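Local coordinates for lipase, class 3 (Penicillium roqueforti FM164, PDB 6L7N), which probably hydrolyses the ester bonds of lipids such as triacylglycerols, as a fungal class 3 lipase of the alpha/beta-hydrolase clan, at residues A[196-201]-A[258-263]; A[15-20]-A[264-269]; A[219-224]-A[236-241]; A[144-149]-A[172-177]; A[64-69]-A[81-86]. All blocks are in the same frame, centred on the assembly; numbering follows the deposited sequence.

Contact 1 of 5, residues A[196-201]-A[258-263]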
# COMPACT_ATOMS: atom_id res chain seq x y z
N PHE A 196 1.64 6.93 -3.36
CA PHE A 196 1.34 8.24 -2.82
C PHE A 196 2.35 8.63 -1.75
O PHE A 196 2.83 7.79 -0.99
CB PHE A 196 -0.07 8.26 -2.23
CG PHE A 196 -1.14 7.98 -3.24
CD1 PHE A 196 -1.46 6.68 -3.60
CD2 PHE A 196 -1.81 9.03 -3.85
CE1 PHE A 196 -2.45 6.42 -4.54
CE2 PHE A 196 -2.79 8.77 -4.80
CZ PHE A 196 -3.11 7.46 -5.14
N THR A 197 2.65 9.92 -1.73
CA THR A 197 3.39 10.53 -0.65
C THR A 197 2.61 11.76 -0.18
O THR A 197 1.75 12.27 -0.89
CB THR A 197 4.79 10.94 -1.10
OG1 THR A 197 4.66 11.87 -2.17
CG2 THR A 197 5.59 9.71 -1.58
N HIS A 198 2.91 12.22 1.03
CA HIS A 198 2.26 13.40 1.57
C HIS A 198 3.32 14.34 2.10
O HIS A 198 4.13 13.94 2.94
CB HIS A 198 1.27 13.04 2.69
CG HIS A 198 0.56 14.23 3.26
ND1 HIS A 198 0.31 14.37 4.61
CD2 HIS A 198 0.06 15.34 2.67
CE1 HIS A 198 -0.33 15.51 4.82
NE2 HIS A 198 -0.49 16.12 3.66
N THR A 199 3.31 15.57 1.59
CA THR A 199 4.22 16.64 2.01
C THR A 199 5.58 16.06 2.39
O THR A 199 6.26 15.49 1.52
CB THR A 199 3.60 17.48 3.15
OG1 THR A 199 3.17 16.64 4.24
CG2 THR A 199 2.40 18.25 2.63
N ASP A 200 5.96 16.14 3.67
CA ASP A 200 7.29 15.75 4.12
C ASP A 200 7.28 14.50 5.01
O ASP A 200 8.22 14.30 5.79
CB ASP A 200 7.99 16.92 4.83
CG ASP A 200 7.16 17.53 5.97
OD1 ASP A 200 6.17 16.92 6.43
OD2 ASP A 200 7.51 18.66 6.40
N ASP A 201 6.25 13.66 4.91
CA ASP A 201 6.20 12.35 5.55
C ASP A 201 7.57 11.67 5.50
O ASP A 201 8.14 11.53 4.42
CB ASP A 201 5.13 11.51 4.85
CG ASP A 201 4.92 10.13 5.46
OD1 ASP A 201 5.57 9.77 6.47
OD2 ASP A 201 4.10 9.37 4.88
N PHE A 258 6.56 13.50 11.49
CA PHE A 258 5.88 12.21 11.44
C PHE A 258 4.37 12.32 11.29
O PHE A 258 3.74 11.41 10.74
CB PHE A 258 6.23 11.39 12.68
CG PHE A 258 5.83 9.93 12.59
CD1 PHE A 258 6.47 9.08 11.69
CD2 PHE A 258 4.84 9.42 13.40
CE1 PHE A 258 6.11 7.76 11.60
CE2 PHE A 258 4.48 8.09 13.32
CZ PHE A 258 5.10 7.26 12.41
N GLU A 259 3.76 13.41 11.78
CA GLU A 259 2.31 13.52 11.67
C GLU A 259 1.84 13.44 10.23
O GLU A 259 0.76 12.90 9.95
CB GLU A 259 1.81 14.82 12.30
CG GLU A 259 2.47 15.17 13.62
CD GLU A 259 3.46 16.33 13.49
OE1 GLU A 259 3.22 17.37 14.14
OE2 GLU A 259 4.46 16.18 12.73
N ALA A 260 2.67 13.91 9.28
CA ALA A 260 2.25 13.89 7.89
C ALA A 260 2.00 12.48 7.38
O ALA A 260 1.37 12.30 6.33
CB ALA A 260 3.29 14.59 7.01
N HIS A 261 2.48 11.46 8.11
CA HIS A 261 2.34 10.07 7.69
C HIS A 261 0.91 9.58 7.83
O HIS A 261 0.51 8.64 7.14
CB HIS A 261 3.26 9.18 8.51
CG HIS A 261 3.33 7.76 8.04
ND1 HIS A 261 3.62 7.42 6.74
CD2 HIS A 261 3.15 6.60 8.71
CE1 HIS A 261 3.63 6.10 6.62
NE2 HIS A 261 3.34 5.58 7.80
N LYS A 262 0.15 10.17 8.73
CA LYS A 262 -1.15 9.57 9.00
C LYS A 262 -2.26 10.13 8.11
O LYS A 262 -3.34 9.52 8.04
CB LYS A 262 -1.50 9.74 10.48
CG LYS A 262 -0.38 9.16 11.36
CD LYS A 262 -0.96 8.31 12.46
CE LYS A 262 -0.11 8.24 13.72
NZ LYS A 262 -0.91 7.72 14.87
N TRP A 263 -2.00 11.22 7.40
CA TRP A 263 -3.03 11.99 6.71
C TRP A 263 -2.87 11.81 5.19
O TRP A 263 -2.19 12.58 4.52
CB TRP A 263 -2.94 13.45 7.13
CG TRP A 263 -3.36 13.62 8.57
CD1 TRP A 263 -2.54 13.79 9.66
CD2 TRP A 263 -4.70 13.59 9.07
NE1 TRP A 263 -3.30 13.88 10.81
CE2 TRP A 263 -4.63 13.77 10.47
CE3 TRP A 263 -5.96 13.44 8.47
CZ2 TRP A 263 -5.77 13.80 11.28
CZ3 TRP A 263 -7.09 13.47 9.27
CH2 TRP A 263 -6.99 13.65 10.66
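A260 sets its methyl group against the type II' beta turn from H198 to D201, CB 3.4 Å from T199 OG1 and 3.7 Å from the backbone N of D201. Its carbonyl accepts a nearly straight hydrogen bond from H198, ND1 to A260 O 2.9 Å, on a lone pair and in the imidazole plane. W263 O lies over one face of this ring and T199 OG1 over the other, while NE2 donates to S224 O. A leucine in place of H198 would probably leave A260 O and S224 O each without the ring N-H that meets it. D201 CG is anti to its backbone N (chi1 -177°), which lets H261 ND1 meet D201 OD2 from the syn side at 2.7 Å, the carboxylate and ring planes 54° apart. Y264 OH shares OD2, and H261 NE2 bonds S147 OG, consistent with a lipase Ser-His-Asp triad. The turn starts at the end of strand 193-198, which runs between strands 169-173 and 219-222, and V88 of helix 88-94 packs against H261.

Contact 2 of 5, residues A[15-20]-A[264-269]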
# COMPACT_ATOMS: atom_id res chain seq x y z
N TRP A 15 -9.73 4.21 -2.77
CA TRP A 15 -9.01 2.97 -2.45
C TRP A 15 -8.26 3.07 -1.13
O TRP A 15 -8.03 2.05 -0.47
CB TRP A 15 -8.07 2.59 -3.59
CG TRP A 15 -8.82 2.22 -4.83
CD1 TRP A 15 -8.91 2.94 -5.98
CD2 TRP A 15 -9.62 1.04 -5.03
NE1 TRP A 15 -9.71 2.29 -6.89
CE2 TRP A 15 -10.16 1.12 -6.33
CE3 TRP A 15 -9.93 -0.07 -4.24
CZ2 TRP A 15 -11.00 0.13 -6.86
CZ3 TRP A 15 -10.77 -1.05 -4.77
CH2 TRP A 15 -11.28 -0.95 -6.07
N VAL A 16 -7.90 4.28 -0.71
CA VAL A 16 -7.27 4.44 0.59
C VAL A 16 -8.17 3.94 1.73
O VAL A 16 -7.67 3.58 2.79
CB VAL A 16 -6.87 5.92 0.81
CG1 VAL A 16 -8.09 6.77 1.16
CG2 VAL A 16 -5.81 6.02 1.88
N GLN A 17 -9.49 3.89 1.52
CA GLN A 17 -10.36 3.45 2.61
C GLN A 17 -10.29 1.94 2.87
O GLN A 17 -10.57 1.49 3.99
CB GLN A 17 -11.80 3.89 2.31
CG GLN A 17 -11.91 5.42 2.26
CD GLN A 17 -13.31 5.89 1.91
OE1 GLN A 17 -14.30 5.38 2.43
NE2 GLN A 17 -13.40 6.87 1.02
N TYR A 18 -9.90 1.14 1.88
CA TYR A 18 -9.60 -0.27 2.16
C TYR A 18 -8.33 -0.40 2.99
O TYR A 18 -8.23 -1.27 3.87
CB TYR A 18 -9.47 -1.03 0.86
CG TYR A 18 -10.78 -1.35 0.18
CD1 TYR A 18 -11.60 -2.34 0.66
CD2 TYR A 18 -11.19 -0.65 -0.95
CE1 TYR A 18 -12.80 -2.65 0.03
CE2 TYR A 18 -12.39 -0.95 -1.59
CZ TYR A 18 -13.18 -1.96 -1.09
OH TYR A 18 -14.39 -2.27 -1.69
N ALA A 19 -7.33 0.45 2.72
CA ALA A 19 -6.19 0.50 3.62
C ALA A 19 -6.62 0.90 5.02
O ALA A 19 -6.15 0.33 6.01
CB ALA A 19 -5.14 1.48 3.08
N ALA A 20 -7.54 1.86 5.12
CA ALA A 20 -8.04 2.27 6.43
C ALA A 20 -8.71 1.11 7.15
O ALA A 20 -8.55 0.93 8.36
CB ALA A 20 -9.00 3.45 6.29
N TYR A 264 -3.53 10.78 4.67
CA TYR A 264 -3.54 10.48 3.23
C TYR A 264 -5.01 10.41 2.85
O TYR A 264 -5.59 9.33 2.86
CB TYR A 264 -2.79 9.18 2.92
CG TYR A 264 -1.27 9.35 2.87
CD1 TYR A 264 -0.54 9.63 4.02
CD2 TYR A 264 -0.59 9.23 1.67
CE1 TYR A 264 0.83 9.79 3.98
CE2 TYR A 264 0.79 9.39 1.61
CZ TYR A 264 1.49 9.68 2.76
OH TYR A 264 2.86 9.83 2.70
N PHE A 265 -5.58 11.58 2.53
CA PHE A 265 -7.00 11.81 2.26
C PHE A 265 -7.83 11.71 3.54
O PHE A 265 -8.60 12.62 3.85
CB PHE A 265 -7.53 10.85 1.18
CG PHE A 265 -6.77 10.94 -0.12
CD1 PHE A 265 -6.93 12.04 -0.95
CD2 PHE A 265 -5.89 9.95 -0.49
CE1 PHE A 265 -6.24 12.13 -2.14
CE2 PHE A 265 -5.17 10.04 -1.67
CZ PHE A 265 -5.35 11.13 -2.51
N MET A 266 -7.70 10.60 4.27
CA MET A 266 -8.33 10.43 5.57
C MET A 266 -7.27 10.15 6.62
O MET A 266 -6.07 10.05 6.32
CB MET A 266 -9.36 9.29 5.57
CG MET A 266 -10.54 9.51 4.64
SD MET A 266 -10.02 9.43 2.92
CE MET A 266 -11.56 9.13 2.08
N LYS A 267 -7.71 10.04 7.87
CA LYS A 267 -6.86 9.50 8.93
C LYS A 267 -6.77 8.00 8.72
O LYS A 267 -7.59 7.25 9.25
CB LYS A 267 -7.43 9.83 10.30
CG LYS A 267 -6.41 9.82 11.41
CD LYS A 267 -6.99 10.46 12.65
CE LYS A 267 -6.79 9.56 13.84
NZ LYS A 267 -5.51 8.82 13.70
N THR A 268 -5.77 7.55 7.95
CA THR A 268 -5.81 6.18 7.45
C THR A 268 -5.72 5.16 8.59
O THR A 268 -6.34 4.10 8.52
CB THR A 268 -4.69 5.94 6.44
OG1 THR A 268 -3.46 5.68 7.13
CG2 THR A 268 -4.50 7.15 5.55
N ASP A 269 -4.96 5.46 9.64
CA ASP A 269 -4.74 4.48 10.70
C ASP A 269 -5.59 4.72 11.94
O ASP A 269 -5.21 4.28 13.03
CB ASP A 269 -3.26 4.42 11.09
CG ASP A 269 -2.81 5.62 11.88
OD1 ASP A 269 -3.50 6.66 11.84
OD2 ASP A 269 -1.76 5.52 12.55
O HOH W 1 -7.98 2.95 10.23
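V16 turns both of its methyl groups on the loop 264-269. With chi1 at 77°, V16 CG1 lies between the backbone N and the carbonyl carbon and meets M266 SD at 3.7 Å, touching F265 CB as well. V16 CG2, anti to the backbone N, instead rests 3.5 Å from the carbonyl oxygen of Y264 and reaches the methyl group of T268. M266 bends at its second torsion (chi2 69°), which carries the thioether past V16 and lays CE against the amide end of Q17. M266 CE lies 3.1 Å from Q17 NE2, a close and somewhat doubtful approach. The amide of Q17, on an extended chain, is held at its tip by OE1 to Q45 N and NE2 to D13 O, which probably limits its turning. At the C-terminal end of the segment, A20 CA makes a CA-H...O contact with T268 O at 3.3 Å. A water spans the same place, donating to A20 O (2.8 Å) and to T268 O (2.6 Å). Helix 6-22 is therefore joined to this loop by apolar and thioether packing with one water bridge. Such a joint rests on shape more than on directed polar bonds.

Contact 3 of 5, residues A[219-224]-A[236-241]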
# COMPACT_ATOMS: atom_id res chain seq x y z
N GLU A 219 5.14 9.16 -8.73
CA GLU A 219 4.79 9.52 -7.36
C GLU A 219 3.61 10.49 -7.40
O GLU A 219 3.66 11.49 -8.11
CB GLU A 219 5.99 10.15 -6.65
CG GLU A 219 5.67 10.88 -5.34
CD GLU A 219 6.82 11.71 -4.81
OE1 GLU A 219 7.86 11.80 -5.51
OE2 GLU A 219 6.70 12.29 -3.71
N TYR A 220 2.56 10.19 -6.64
CA TYR A 220 1.43 11.09 -6.45
C TYR A 220 1.66 11.79 -5.12
O TYR A 220 1.42 11.22 -4.06
CB TYR A 220 0.11 10.33 -6.49
CG TYR A 220 -0.25 9.91 -7.89
CD1 TYR A 220 -1.01 10.73 -8.71
CD2 TYR A 220 0.20 8.70 -8.41
CE1 TYR A 220 -1.34 10.35 -10.01
CE2 TYR A 220 -0.12 8.31 -9.71
CZ TYR A 220 -0.89 9.15 -10.50
OH TYR A 220 -1.21 8.78 -11.79
N TRP A 221 2.14 13.02 -5.19
CA TRP A 221 2.58 13.79 -4.03
C TRP A 221 1.45 14.73 -3.63
O TRP A 221 1.16 15.70 -4.33
CB TRP A 221 3.85 14.56 -4.38
CG TRP A 221 4.50 15.28 -3.25
CD1 TRP A 221 4.50 14.94 -1.92
CD2 TRP A 221 5.27 16.49 -3.35
NE1 TRP A 221 5.23 15.87 -1.19
CE2 TRP A 221 5.72 16.82 -2.06
CE3 TRP A 221 5.63 17.31 -4.43
CZ2 TRP A 221 6.50 17.94 -1.80
CZ3 TRP A 221 6.41 18.43 -4.17
CH2 TRP A 221 6.84 18.73 -2.87
N ILE A 222 0.80 14.41 -2.51
CA ILE A 222 -0.23 15.25 -1.92
C ILE A 222 0.44 16.37 -1.15
O ILE A 222 1.16 16.12 -0.18
CB ILE A 222 -1.15 14.43 -1.01
CG1 ILE A 222 -1.62 13.16 -1.73
CG2 ILE A 222 -2.35 15.26 -0.57
CD1 ILE A 222 -1.98 12.04 -0.80
N THR A 223 0.22 17.61 -1.59
CA THR A 223 0.92 18.76 -1.02
C THR A 223 0.08 19.51 0.01
O THR A 223 0.62 20.40 0.69
CB THR A 223 1.33 19.72 -2.14
OG1 THR A 223 0.16 20.14 -2.85
CG2 THR A 223 2.26 19.01 -3.11
N SER A 224 -1.20 19.18 0.14
CA SER A 224 -2.06 19.84 1.11
C SER A 224 -1.71 19.38 2.54
O SER A 224 -1.18 18.28 2.73
CB SER A 224 -3.52 19.55 0.79
OG SER A 224 -3.76 18.18 0.53
N LYS A 236 0.66 16.57 -7.03
CA LYS A 236 1.64 16.71 -8.09
C LYS A 236 2.14 15.33 -8.49
O LYS A 236 2.35 14.46 -7.64
CB LYS A 236 2.82 17.57 -7.63
CG LYS A 236 2.41 18.83 -6.89
CD LYS A 236 3.20 20.04 -7.36
CE LYS A 236 3.10 21.18 -6.35
NZ LYS A 236 1.73 21.28 -5.76
N VAL A 237 2.32 15.10 -9.79
CA VAL A 237 2.80 13.81 -10.26
C VAL A 237 4.28 13.96 -10.61
O VAL A 237 4.66 14.83 -11.40
CB VAL A 237 1.96 13.31 -11.45
CG1 VAL A 237 2.28 11.85 -11.75
CG2 VAL A 237 0.49 13.44 -11.12
N ILE A 238 5.12 13.15 -9.97
CA ILE A 238 6.57 13.20 -10.15
C ILE A 238 6.99 11.93 -10.89
O ILE A 238 6.67 10.82 -10.45
CB ILE A 238 7.30 13.35 -8.81
CG1 ILE A 238 6.99 14.72 -8.20
CG2 ILE A 238 8.79 13.22 -8.99
CD1 ILE A 238 6.11 14.64 -7.02
N ASP A 239 7.68 12.09 -12.01
CA ASP A 239 7.90 10.97 -12.92
C ASP A 239 9.20 10.20 -12.68
O ASP A 239 9.41 9.16 -13.32
CB ASP A 239 7.83 11.45 -14.38
CG ASP A 239 6.53 12.18 -14.68
OD1 ASP A 239 5.54 11.91 -13.97
OD2 ASP A 239 6.49 13.01 -15.62
N GLY A 240 10.06 10.65 -11.78
CA GLY A 240 11.27 9.91 -11.48
C GLY A 240 11.64 10.07 -10.02
O GLY A 240 11.39 11.11 -9.42
N ASP A 241 12.24 9.02 -9.45
CA ASP A 241 12.63 9.02 -8.04
C ASP A 241 14.04 9.60 -7.96
O ASP A 241 15.04 8.87 -8.00
CB ASP A 241 12.56 7.62 -7.43
CG ASP A 241 12.93 7.61 -5.93
OD1 ASP A 241 12.89 8.69 -5.30
OD2 ASP A 241 13.23 6.53 -5.38
O HOH W 2 9.27 10.08 -6.99
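E219 and I238 exchange both backbone bonds of an antiparallel hydrogen-bonded pair, E219 N reaching I238 O at 2.8 Å. Two residues along, W221 and K236 repeat the exchange, with the non-hydrogen-bonded pair Y220 and V237 between. OE2 of E219 accepts from T197 OG1 and N247 N, and a water lies 2.7 Å from E219 OE1, probably donating, though other acceptors are in its reach. An alanine at E219 would probably leave T197 OG1 and N247 N without this acceptor and open a gap beside I238. I238 lies alongside E219 and puts CD1 3.5 Å from W221 CB; W221 CG, anti to its backbone N (chi1 -174°), turns the indole so that NE1 donates to T199 O. K236 NZ gives a weak bond to T223 OG1, 3.5 Å. On the other face, V237 CG2 touches Y220 CE1. The chemistry implies that outermost strand 235-238 is held mainly by its backbone ladder, while, beside backbone bonds, E219 ties strand 219-222 to strand 193-198 and W221 ties it to the turn after.

Contact 4 of 5, residues A[144-149]-A[172-177]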
# COMPACT_ATOMS: atom_id res chain seq x y z
N VAL A 144 -3.76 -3.16 -2.03
CA VAL A 144 -3.71 -1.84 -1.42
C VAL A 144 -3.10 -1.93 -0.03
O VAL A 144 -3.21 -2.94 0.68
CB VAL A 144 -5.13 -1.22 -1.38
CG1 VAL A 144 -6.10 -2.15 -0.67
CG2 VAL A 144 -5.12 0.15 -0.71
N GLY A 145 -2.42 -0.86 0.35
CA GLY A 145 -2.01 -0.75 1.75
C GLY A 145 -1.50 0.65 2.02
O GLY A 145 -1.33 1.46 1.10
N HIS A 146 -1.24 0.91 3.30
CA HIS A 146 -0.71 2.18 3.76
C HIS A 146 0.50 1.89 4.63
O HIS A 146 0.57 0.84 5.29
CB HIS A 146 -1.79 2.97 4.54
CG HIS A 146 -1.26 4.17 5.28
ND1 HIS A 146 -1.02 4.15 6.64
CD2 HIS A 146 -0.96 5.42 4.86
CE1 HIS A 146 -0.59 5.34 7.03
NE2 HIS A 146 -0.55 6.13 5.97
N SER A 147 1.45 2.81 4.63
CA SER A 147 2.60 2.72 5.55
C SER A 147 3.39 1.45 5.23
O SER A 147 3.53 1.10 4.05
CB SER A 147 2.11 2.82 6.98
OG SER A 147 3.19 2.95 7.88
N LEU A 148 3.93 0.75 6.24
CA LEU A 148 4.67 -0.48 5.97
C LEU A 148 3.80 -1.50 5.24
O LEU A 148 4.30 -2.27 4.42
CB LEU A 148 5.22 -1.08 7.27
CG LEU A 148 6.01 -0.09 8.12
CD1 LEU A 148 6.70 -0.79 9.31
CD2 LEU A 148 7.01 0.65 7.26
N GLY A 149 2.48 -1.50 5.50
CA GLY A 149 1.60 -2.36 4.73
C GLY A 149 1.66 -2.07 3.24
O GLY A 149 1.59 -2.99 2.41
N ALA A 172 -0.52 2.16 -3.18
CA ALA A 172 0.47 2.08 -2.11
C ALA A 172 0.56 3.47 -1.48
O ALA A 172 1.24 4.35 -2.01
CB ALA A 172 1.82 1.60 -2.65
N TYR A 173 -0.14 3.67 -0.37
CA TYR A 173 -0.17 4.97 0.27
C TYR A 173 0.95 5.05 1.30
O TYR A 173 1.06 4.18 2.17
CB TYR A 173 -1.53 5.21 0.94
CG TYR A 173 -2.67 5.19 -0.06
CD1 TYR A 173 -3.24 3.99 -0.46
CD2 TYR A 173 -3.15 6.37 -0.61
CE1 TYR A 173 -4.29 3.98 -1.41
CE2 TYR A 173 -4.19 6.37 -1.53
CZ TYR A 173 -4.75 5.17 -1.93
OH TYR A 173 -5.79 5.17 -2.86
N ALA A 174 1.79 6.08 1.18
CA ALA A 174 2.84 6.37 2.15
C ALA A 174 3.88 5.25 2.21
O ALA A 174 4.43 4.96 3.27
CB ALA A 174 2.26 6.62 3.54
N SER A 175 4.16 4.62 1.08
CA SER A 175 5.01 3.44 1.06
C SER A 175 6.48 3.82 1.23
O SER A 175 6.95 4.78 0.63
CB SER A 175 4.86 2.69 -0.26
OG SER A 175 5.80 1.62 -0.33
N PRO A 176 7.24 3.04 2.01
CA PRO A 176 8.70 3.09 1.93
C PRO A 176 9.16 2.66 0.55
O PRO A 176 8.40 2.10 -0.24
CB PRO A 176 9.17 2.10 3.00
CG PRO A 176 7.94 1.77 3.83
CD PRO A 176 6.76 2.00 2.95
N ARG A 177 10.44 2.88 0.25
CA ARG A 177 11.06 2.17 -0.86
C ARG A 177 11.19 0.69 -0.50
O ARG A 177 11.38 0.33 0.67
CB ARG A 177 12.43 2.76 -1.20
CG ARG A 177 12.37 4.23 -1.57
CD ARG A 177 13.74 4.74 -2.06
NE ARG A 177 13.62 6.09 -2.62
CZ ARG A 177 13.75 7.21 -1.92
NH1 ARG A 177 14.00 7.18 -0.62
NH2 ARG A 177 13.62 8.38 -2.53
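Y173 grips the end of strand 140-146 and the turn after it: its N donates to G145 O at 2.9 Å, and its carbonyl accepts S147 N at 2.8 Å, nearly along the C=O axis. H146 CA adds a CA-H...O contact to the same Y173 oxygen. V144 CG2 touches Y173 CE1 at 4.0 Å, at the ring edge. The parallel pairings hold the end of strand 140-146 in line as the chain swings into helix 148-161. At S147 the backbone takes a strained conformation (phi 63°, psi -143°), with G145 and G149 two residues to each side, as in the nucleophile elbow of alpha/beta-hydrolases; a CB on G145 would clash with G149 O. H146 CG is anti to its backbone N (chi1 169°), which sets H146 CD2 3.7 Å from A174 CB; ND1 bonds Y23 OH, NE2 bonds H261 O, and the ring stacks on that of H261. Beyond the elbow, P176 CD comes within 3.5 Å of S147 O, while P176 CG meets L148 CD2 at 3.7 Å, the two side chains crossing at about a right angle. S175 OG donates to P176 O at 2.6 Å, and A174 O is buried without a partner in the model. The two segments belong to a beta-alpha-beta unit in which helix 148-161 links the parallel strands; V144 and Y173 pack on helix 6-22, and W91 of helix 88-94 touches L148 and P176.

Contact 5 of 5, residues A[64-69]-A[81-86]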
# COMPACT_ATOMS: atom_id res chain seq x y z
N ASP A 64 3.71 -9.45 12.31
CA ASP A 64 3.15 -8.10 12.43
C ASP A 64 2.29 -7.71 11.23
O ASP A 64 1.81 -6.58 11.18
CB ASP A 64 4.28 -7.07 12.59
CG ASP A 64 4.76 -6.93 14.03
OD1 ASP A 64 4.42 -7.79 14.86
OD2 ASP A 64 5.48 -5.95 14.32
N THR A 65 2.11 -8.59 10.26
CA THR A 65 1.32 -8.30 9.07
C THR A 65 -0.08 -8.88 9.23
O THR A 65 -0.23 -10.02 9.67
CB THR A 65 1.99 -8.88 7.82
OG1 THR A 65 3.28 -8.27 7.66
CG2 THR A 65 1.16 -8.63 6.57
N SER A 66 -1.09 -8.08 8.89
CA SER A 66 -2.48 -8.54 8.87
C SER A 66 -3.15 -8.00 7.61
O SER A 66 -2.59 -7.18 6.89
CB SER A 66 -3.22 -8.10 10.14
OG SER A 66 -3.12 -6.71 10.35
N GLY A 67 -4.35 -8.48 7.33
CA GLY A 67 -5.04 -7.99 6.16
C GLY A 67 -6.20 -8.89 5.77
O GLY A 67 -6.63 -9.75 6.53
N PHE A 68 -6.66 -8.66 4.54
CA PHE A 68 -7.87 -9.36 4.11
C PHE A 68 -7.94 -9.38 2.59
O PHE A 68 -7.31 -8.58 1.90
CB PHE A 68 -9.13 -8.71 4.68
CG PHE A 68 -9.32 -7.25 4.29
CD1 PHE A 68 -9.87 -6.90 3.06
CD2 PHE A 68 -8.98 -6.24 5.17
CE1 PHE A 68 -10.07 -5.55 2.71
CE2 PHE A 68 -9.17 -4.90 4.84
CZ PHE A 68 -9.71 -4.55 3.60
N ILE A 69 -8.72 -10.34 2.09
CA ILE A 69 -9.23 -10.35 0.72
C ILE A 69 -10.73 -10.16 0.81
O ILE A 69 -11.43 -10.95 1.46
CB ILE A 69 -8.89 -11.66 -0.00
CG1 ILE A 69 -7.38 -11.98 0.10
CG2 ILE A 69 -9.40 -11.64 -1.44
CD1 ILE A 69 -6.99 -13.30 -0.55
N SER A 81 -5.78 -6.38 0.84
CA SER A 81 -5.35 -5.25 1.65
C SER A 81 -4.38 -5.72 2.73
O SER A 81 -4.65 -6.71 3.42
CB SER A 81 -6.55 -4.57 2.31
OG SER A 81 -6.13 -3.64 3.28
N PHE A 82 -3.27 -4.98 2.87
CA PHE A 82 -2.22 -5.28 3.84
C PHE A 82 -2.05 -4.16 4.85
O PHE A 82 -1.93 -2.98 4.46
CB PHE A 82 -0.86 -5.50 3.15
CG PHE A 82 -0.78 -6.72 2.30
CD1 PHE A 82 -0.52 -7.96 2.86
CD2 PHE A 82 -0.94 -6.63 0.93
CE1 PHE A 82 -0.43 -9.09 2.06
CE2 PHE A 82 -0.85 -7.74 0.14
CZ PHE A 82 -0.60 -8.98 0.70
N ARG A 83 -1.99 -4.52 6.12
CA ARG A 83 -1.51 -3.66 7.20
C ARG A 83 -0.21 -4.26 7.73
O ARG A 83 -0.15 -5.45 8.04
CB ARG A 83 -2.55 -3.55 8.32
CG ARG A 83 -2.26 -2.48 9.36
CD ARG A 83 -2.48 -2.97 10.80
NE ARG A 83 -1.41 -3.87 11.23
CZ ARG A 83 -1.51 -4.76 12.21
NH1 ARG A 83 -0.47 -5.53 12.52
NH2 ARG A 83 -2.64 -4.86 12.89
N GLY A 84 0.82 -3.43 7.82
CA GLY A 84 2.08 -3.84 8.40
C GLY A 84 2.14 -3.51 9.88
O GLY A 84 1.15 -3.14 10.51
N SER A 85 3.34 -3.62 10.43
CA SER A 85 3.53 -3.25 11.82
C SER A 85 3.13 -1.79 12.02
O SER A 85 3.49 -0.92 11.22
CB SER A 85 4.98 -3.45 12.24
OG SER A 85 5.20 -2.83 13.50
N TYR A 86 2.38 -1.52 13.08
CA TYR A 86 2.08 -0.14 13.44
C TYR A 86 3.15 0.48 14.34
O TYR A 86 2.98 1.61 14.80
CB TYR A 86 0.70 -0.02 14.09
CG TYR A 86 0.35 -1.06 15.13
CD1 TYR A 86 0.82 -0.94 16.44
CD2 TYR A 86 -0.46 -2.14 14.83
CE1 TYR A 86 0.51 -1.87 17.40
CE2 TYR A 86 -0.79 -3.09 15.79
CZ TYR A 86 -0.29 -2.95 17.07
OH TYR A 86 -0.61 -3.87 18.05
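R83 and D64 are joined where the guanidinium NH1 donates to D64 O at 2.8 Å, from above the carbonyl plane; NH1 also bonds N59 OD1. The arginine reaches this point by bending at chi2 and chi3 (75° at the latter), and its NE closes back on G84 O. S66 OG stands 3.1 Å above one face of the guanidinium, with Y86 CD2 over the opposite face. A weak bond joins S85 OG to D64 OD2 at the outer end, while S85 OG also bonds S87 N. Four backbone bonds follow, S66 with R83 and F68 with S81 each exchanging two, in the antiparallel hairpin of strands 66-72 and 77-83. Between them G67 faces F82 in a non-hydrogen-bonded pair; a CB here would clash with S81 O. F68 places CG between its backbone N and carbonyl carbon (chi1 60°), which swings the ring over S81 in a CH-pi contact, S81 CB 3.6 Å from the centroid of the F68 ring. T65 CG2 touches the edge of F82 at CD1, and F82 packs onto helices 112-135 and 148-161.

How the contacts relate
Contacts 1, 3, 4 and 5 reach one mixed eight-stranded sheet, spread across it from contact 5 at strands 66-72 and 77-83, through contact 4 near the centre of the chain, to contact 3 at the far edge. Contacts 3 and 5 have centres about 25 Å apart and do not touch, whereas the centres of contacts 1 and 4 are about 11 Å apart and the contacts touch, bringing S147, H261 and D201 together in what is probably the active site. Along the chain, contact 5 closes before contact 4 opens and contact 4 before contact 1, contact 3 is nested within contact 1, and contact 2 encloses the others, bringing helix 6-22 against the loop that follows H261.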